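Side-chain contacts in putative uncharacterized protein (Cricetid herpesvirus 2, PDB 4ZKQ), which binds chemokines and probably acts as a decoy receptor encoded by a rodent gammaherpesvirus: residues A[38-43]-A[89-94]; A[122-127]-A[133-138]. All coordinates share one frame; numbering follows the deposited sequence.

Interaction 1 of 2, residues A[38-43]-A[89-94]; sequences LPIKLP and VLVGKW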
# COMPACT_ATOMS: atom_id res chain seq x y z
N LEU A 38 19.61 -1.85 -5.96
CA LEU A 38 20.26 -0.69 -5.35
C LEU A 38 21.77 -0.75 -5.53
O LEU A 38 22.36 -1.83 -5.47
CB LEU A 38 19.93 -0.60 -3.86
CG LEU A 38 18.46 -0.54 -3.46
CD1 LEU A 38 18.32 -0.37 -1.96
CD2 LEU A 38 17.78 0.59 -4.20
N PRO A 39 22.41 0.40 -5.76
CA PRO A 39 21.75 1.71 -5.80
C PRO A 39 20.95 1.89 -7.08
O PRO A 39 21.23 1.24 -8.09
CB PRO A 39 22.92 2.70 -5.74
CG PRO A 39 24.05 1.95 -6.39
CD PRO A 39 23.86 0.51 -5.98
N ILE A 40 19.95 2.77 -7.04
CA ILE A 40 19.11 3.03 -8.19
C ILE A 40 19.94 3.44 -9.40
O ILE A 40 20.81 4.30 -9.30
CB ILE A 40 18.09 4.14 -7.89
CG1 ILE A 40 17.18 3.72 -6.72
CG2 ILE A 40 17.27 4.48 -9.14
CD1 ILE A 40 16.33 2.49 -7.02
N LYS A 41 19.67 2.81 -10.54
CA LYS A 41 20.37 3.11 -11.78
C LYS A 41 19.40 3.25 -12.95
O LYS A 41 19.82 3.25 -14.11
CB LYS A 41 21.41 2.03 -12.08
CG LYS A 41 20.82 0.63 -12.20
CD LYS A 41 21.90 -0.44 -12.32
CE LYS A 41 21.30 -1.84 -12.24
NZ LYS A 41 22.23 -2.88 -12.75
N LEU A 42 18.11 3.35 -12.64
CA LEU A 42 17.06 3.45 -13.65
C LEU A 42 16.20 4.68 -13.39
O LEU A 42 16.02 5.07 -12.24
CB LEU A 42 16.17 2.21 -13.65
CG LEU A 42 16.79 0.87 -14.07
CD1 LEU A 42 15.76 -0.24 -13.87
CD2 LEU A 42 17.27 0.92 -15.50
N PRO A 43 15.66 5.29 -14.45
CA PRO A 43 14.69 6.36 -14.19
C PRO A 43 13.42 5.81 -13.56
O PRO A 43 13.15 4.61 -13.67
CB PRO A 43 14.41 6.94 -15.59
CG PRO A 43 14.77 5.85 -16.53
CD PRO A 43 15.89 5.09 -15.89
N VAL A 89 10.82 0.99 -1.30
CA VAL A 89 11.84 1.89 -1.80
C VAL A 89 11.18 3.19 -2.25
O VAL A 89 10.30 3.20 -3.12
CB VAL A 89 12.64 1.28 -2.97
CG1 VAL A 89 13.71 2.26 -3.45
CG2 VAL A 89 13.30 -0.03 -2.55
N LEU A 90 11.62 4.27 -1.61
CA LEU A 90 11.28 5.63 -2.00
C LEU A 90 12.28 6.14 -3.03
O LEU A 90 13.48 6.06 -2.81
CB LEU A 90 11.28 6.54 -0.76
CG LEU A 90 11.26 8.06 -0.97
CD1 LEU A 90 9.90 8.52 -1.48
CD2 LEU A 90 11.63 8.80 0.32
N VAL A 91 11.79 6.63 -4.16
CA VAL A 91 12.65 7.22 -5.18
C VAL A 91 12.07 8.56 -5.61
O VAL A 91 10.97 8.63 -6.14
CB VAL A 91 12.78 6.32 -6.41
CG1 VAL A 91 13.75 6.93 -7.42
CG2 VAL A 91 13.21 4.94 -6.00
N GLY A 92 12.83 9.63 -5.38
CA GLY A 92 12.36 10.97 -5.66
C GLY A 92 13.22 11.67 -6.69
O GLY A 92 14.41 11.41 -6.80
N LYS A 93 12.59 12.55 -7.45
CA LYS A 93 13.30 13.35 -8.43
C LYS A 93 13.65 14.71 -7.84
O LYS A 93 12.78 15.42 -7.33
CB LYS A 93 12.47 13.53 -9.70
CG LYS A 93 13.11 14.48 -10.69
CD LYS A 93 12.81 14.11 -12.12
CE LYS A 93 13.44 15.10 -13.08
NZ LYS A 93 12.89 16.47 -12.89
N TRP A 94 14.94 15.05 -7.91
CA TRP A 94 15.46 16.28 -7.33
C TRP A 94 15.86 17.25 -8.44
O TRP A 94 16.70 16.92 -9.28
CB TRP A 94 16.67 15.98 -6.44
CG TRP A 94 17.24 17.19 -5.76
CD1 TRP A 94 18.30 17.94 -6.19
CD2 TRP A 94 16.79 17.78 -4.54
NE1 TRP A 94 18.54 18.97 -5.30
CE2 TRP A 94 17.62 18.89 -4.28
CE3 TRP A 94 15.77 17.48 -3.63
CZ2 TRP A 94 17.46 19.70 -3.15
CZ3 TRP A 94 15.61 18.28 -2.52
CH2 TRP A 94 16.45 19.38 -2.29
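Val-91 is hydrogen-bonded through its backbone to Leu-165 of strand 161-169, while its side chain meets Ile-40 in a contact that is itself wholly apolar and illustrates how a loop can cover a beta sheet with methyl groups alone. Residues 38-43 cross one face of the large mixed sheet of the N-terminal part of the chain, and strand 85-94 supplies the surface beneath them. Val-89 and Val-91 project from the strand toward the loop, while Leu-90 between them turns to the other face, the usual alternation of a beta strand. The backbones stay well apart, with 8.3 Å between the CA atoms of Ile-40 and Val-91, which leaves a layer of side chains between them.

The end of Ile-40 does most of the touching. Its CG1 lies anti to the carbonyl carbon (chi1 -61°), and a second bend at chi2 turns CD1 to the sheet, where it comes within 4.1 Å of Val-91 CG2 as the two side chains cross obliquely. The same methyl is 4.4 Å from Val-89 CG1. Since Val-89 CG1 and Val-91 CG2 are themselves 3.7 Å apart, the isoleucine tip rests on two neighbouring methyls of one strand. It touches Val-91 at ordinary van der Waals distance and Val-89 more loosely.

The covering continues beyond the two segments: Phe-137 of the adjacent strand touches Ile-40, and helix 44-51 adds Ile-47 against Ile-40 and Val-44 against Val-91. Pro-43 takes the N-cap position just before that helix, so the loop runs directly from sheet cover into helix.

At the outer margin Leu-38, followed by a cis peptide to Pro-39, bends its end inward; its CD2 lies 3.7 Å from Ile-40 CD1 and 4.5 Å from Val-89 CG1.

Interaction 2 of 2, residues A[122-127]-A[133-138]; sequences VTVQQP and QRLFFA
Val-124 and Leu-135 form the apolar centre of this beta hairpin, with Val-124 CG2 3.7 Å from Leu-135 CD1 and the two side chains crossing at about a right angle. Next along the same face, Val-122 spreads its branches: CG2 lies 4.1 Å from Leu-135 CB, while CG1 reaches CE1 at the edge of the Phe-137 ring, 3.8 Å away and in its plane.

Beneath this layer the antiparallel ladder closes through two hydrogen-bonded pairs, Val-122 with Leu-135 and Val-124 with Gln-133, each linked by two backbone bonds. Between them Thr-123 and Arg-134 are a non-hydrogen-bonded pair whose side chains emerge on the other face. Arg-134 bends at chi2 (70°) and brings NH1 to Thr-123 OG1, a donated bond of 2.9 Å that is far from straight (141° at the hydrogen) and leaves the oxygen tilted from the guanidinium plane. Its NE is salt-bridged to Glu-104.

Toward the turn, Gln-126 OE1 lies 3.0 Å from Gln-133 NE2, their amide planes 55° apart, while Gln-126 NE2 bonds to Asp-129 within the turn.

One face thus passes from methyls and a ring edge to the Gln-133 amide near the turn; the other carries an arginine held by both hydroxyl and carboxylate, which probably restricts its swing and steadies its positive charge.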
# COMPACT_ATOMS: atom_id res chain seq x y z
N VAL A 122 21.74 9.72 -6.75
CA VAL A 122 22.35 9.17 -7.95
C VAL A 122 21.96 10.01 -9.15
O VAL A 122 20.99 10.78 -9.09
CB VAL A 122 21.92 7.71 -8.22
CG1 VAL A 122 22.50 6.78 -7.17
CG2 VAL A 122 20.39 7.60 -8.26
N THR A 123 22.73 9.88 -10.22
CA THR A 123 22.35 10.44 -11.51
C THR A 123 22.10 9.27 -12.45
O THR A 123 22.90 8.34 -12.49
CB THR A 123 23.43 11.38 -12.08
OG1 THR A 123 23.68 12.43 -11.14
CG2 THR A 123 22.97 11.98 -13.40
N VAL A 124 20.99 9.32 -13.17
CA VAL A 124 20.68 8.29 -14.15
C VAL A 124 20.32 8.95 -15.48
O VAL A 124 19.93 10.12 -15.51
CB VAL A 124 19.50 7.38 -13.71
CG1 VAL A 124 19.86 6.63 -12.43
CG2 VAL A 124 18.23 8.20 -13.52
N GLN A 125 20.45 8.19 -16.56
CA GLN A 125 20.05 8.65 -17.89
C GLN A 125 18.68 8.11 -18.25
O GLN A 125 18.46 6.90 -18.19
CB GLN A 125 21.07 8.22 -18.94
CG GLN A 125 20.69 8.66 -20.35
CD GLN A 125 21.85 8.63 -21.31
OE1 GLN A 125 22.61 7.66 -21.37
NE2 GLN A 125 22.02 9.71 -22.07
N GLN A 126 17.77 8.99 -18.63
CA GLN A 126 16.42 8.59 -19.01
C GLN A 126 16.39 8.20 -20.49
O GLN A 126 16.46 9.08 -21.35
CB GLN A 126 15.42 9.71 -18.72
CG GLN A 126 13.97 9.29 -18.83
CD GLN A 126 13.00 10.35 -18.36
OE1 GLN A 126 12.18 10.12 -17.47
NE2 GLN A 126 13.09 11.54 -18.95
N PRO A 127 16.30 6.89 -20.80
CA PRO A 127 16.42 6.46 -22.20
C PRO A 127 15.36 7.05 -23.13
O PRO A 127 15.60 7.13 -24.34
CB PRO A 127 16.28 4.94 -22.12
CG PRO A 127 16.56 4.59 -20.70
CD PRO A 127 16.05 5.74 -19.91
N GLN A 133 18.98 12.77 -15.06
CA GLN A 133 18.08 13.01 -13.93
C GLN A 133 18.79 12.77 -12.61
O GLN A 133 19.53 11.80 -12.46
CB GLN A 133 16.85 12.11 -14.02
CG GLN A 133 16.02 12.33 -15.27
CD GLN A 133 14.74 11.51 -15.26
OE1 GLN A 133 14.73 10.38 -14.78
NE2 GLN A 133 13.66 12.08 -15.78
N ARG A 134 18.55 13.67 -11.67
CA ARG A 134 19.05 13.53 -10.31
C ARG A 134 17.96 12.92 -9.44
O ARG A 134 16.88 13.50 -9.28
CB ARG A 134 19.49 14.89 -9.78
CG ARG A 134 20.34 14.84 -8.53
CD ARG A 134 21.73 14.29 -8.83
NE ARG A 134 22.60 14.41 -7.66
CZ ARG A 134 23.65 13.65 -7.41
NH1 ARG A 134 24.00 12.68 -8.24
NH2 ARG A 134 24.36 13.86 -6.31
N LEU A 135 18.24 11.74 -8.88
CA LEU A 135 17.28 11.04 -8.03
C LEU A 135 17.84 10.82 -6.63
O LEU A 135 19.05 10.68 -6.45
CB LEU A 135 16.91 9.68 -8.63
CG LEU A 135 16.36 9.66 -10.05
CD1 LEU A 135 16.13 8.23 -10.50
CD2 LEU A 135 15.07 10.46 -10.14
N PHE A 136 16.94 10.76 -5.64
CA PHE A 136 17.33 10.32 -4.30
C PHE A 136 16.50 9.09 -3.92
O PHE A 136 15.38 8.92 -4.41
CB PHE A 136 17.16 11.44 -3.27
CG PHE A 136 15.74 11.94 -3.11
CD1 PHE A 136 14.87 11.34 -2.21
CD2 PHE A 136 15.30 13.04 -3.82
CE1 PHE A 136 13.58 11.81 -2.04
CE2 PHE A 136 14.00 13.52 -3.67
CZ PHE A 136 13.15 12.91 -2.77
N PHE A 137 17.05 8.23 -3.08
CA PHE A 137 16.29 7.06 -2.64
C PHE A 137 16.62 6.58 -1.24
O PHE A 137 17.66 6.93 -0.66
CB PHE A 137 16.49 5.91 -3.64
CG PHE A 137 17.89 5.34 -3.65
CD1 PHE A 137 18.86 5.87 -4.49
CD2 PHE A 137 18.22 4.26 -2.84
CE1 PHE A 137 20.14 5.34 -4.50
CE2 PHE A 137 19.51 3.73 -2.86
CZ PHE A 137 20.47 4.28 -3.69
N ALA A 138 15.71 5.79 -0.68
CA ALA A 138 15.88 5.18 0.63
C ALA A 138 15.04 3.93 0.70
O ALA A 138 13.96 3.87 0.11
CB ALA A 138 15.50 6.14 1.74

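Overall arrangement
Strands 85-94 and 132-143 are neighbours in one sheet, and the two contacts, about 5 Å apart between centres, share it. Interaction 1 is the more buried and purely apolar, a loop laid over the face; interaction 2 builds the sheet's outer edge within this chain, where backbone bonds dominate and polar side chains gather at the partly exposed margin. Two probable backbone hydrogen bonds, Gly-92 N to Phe-136 O and Trp-94 N to Arg-134 O, each 2.8 Å, tie one to the other. Leu-135 also touches Val-91, Pro-43 touches Gln-133, and Val-124 CG1 packs against the loop backbone, 3.5 Å from Lys-41 C, so the loop of interaction 1 covers the hairpin of interaction 2 as well.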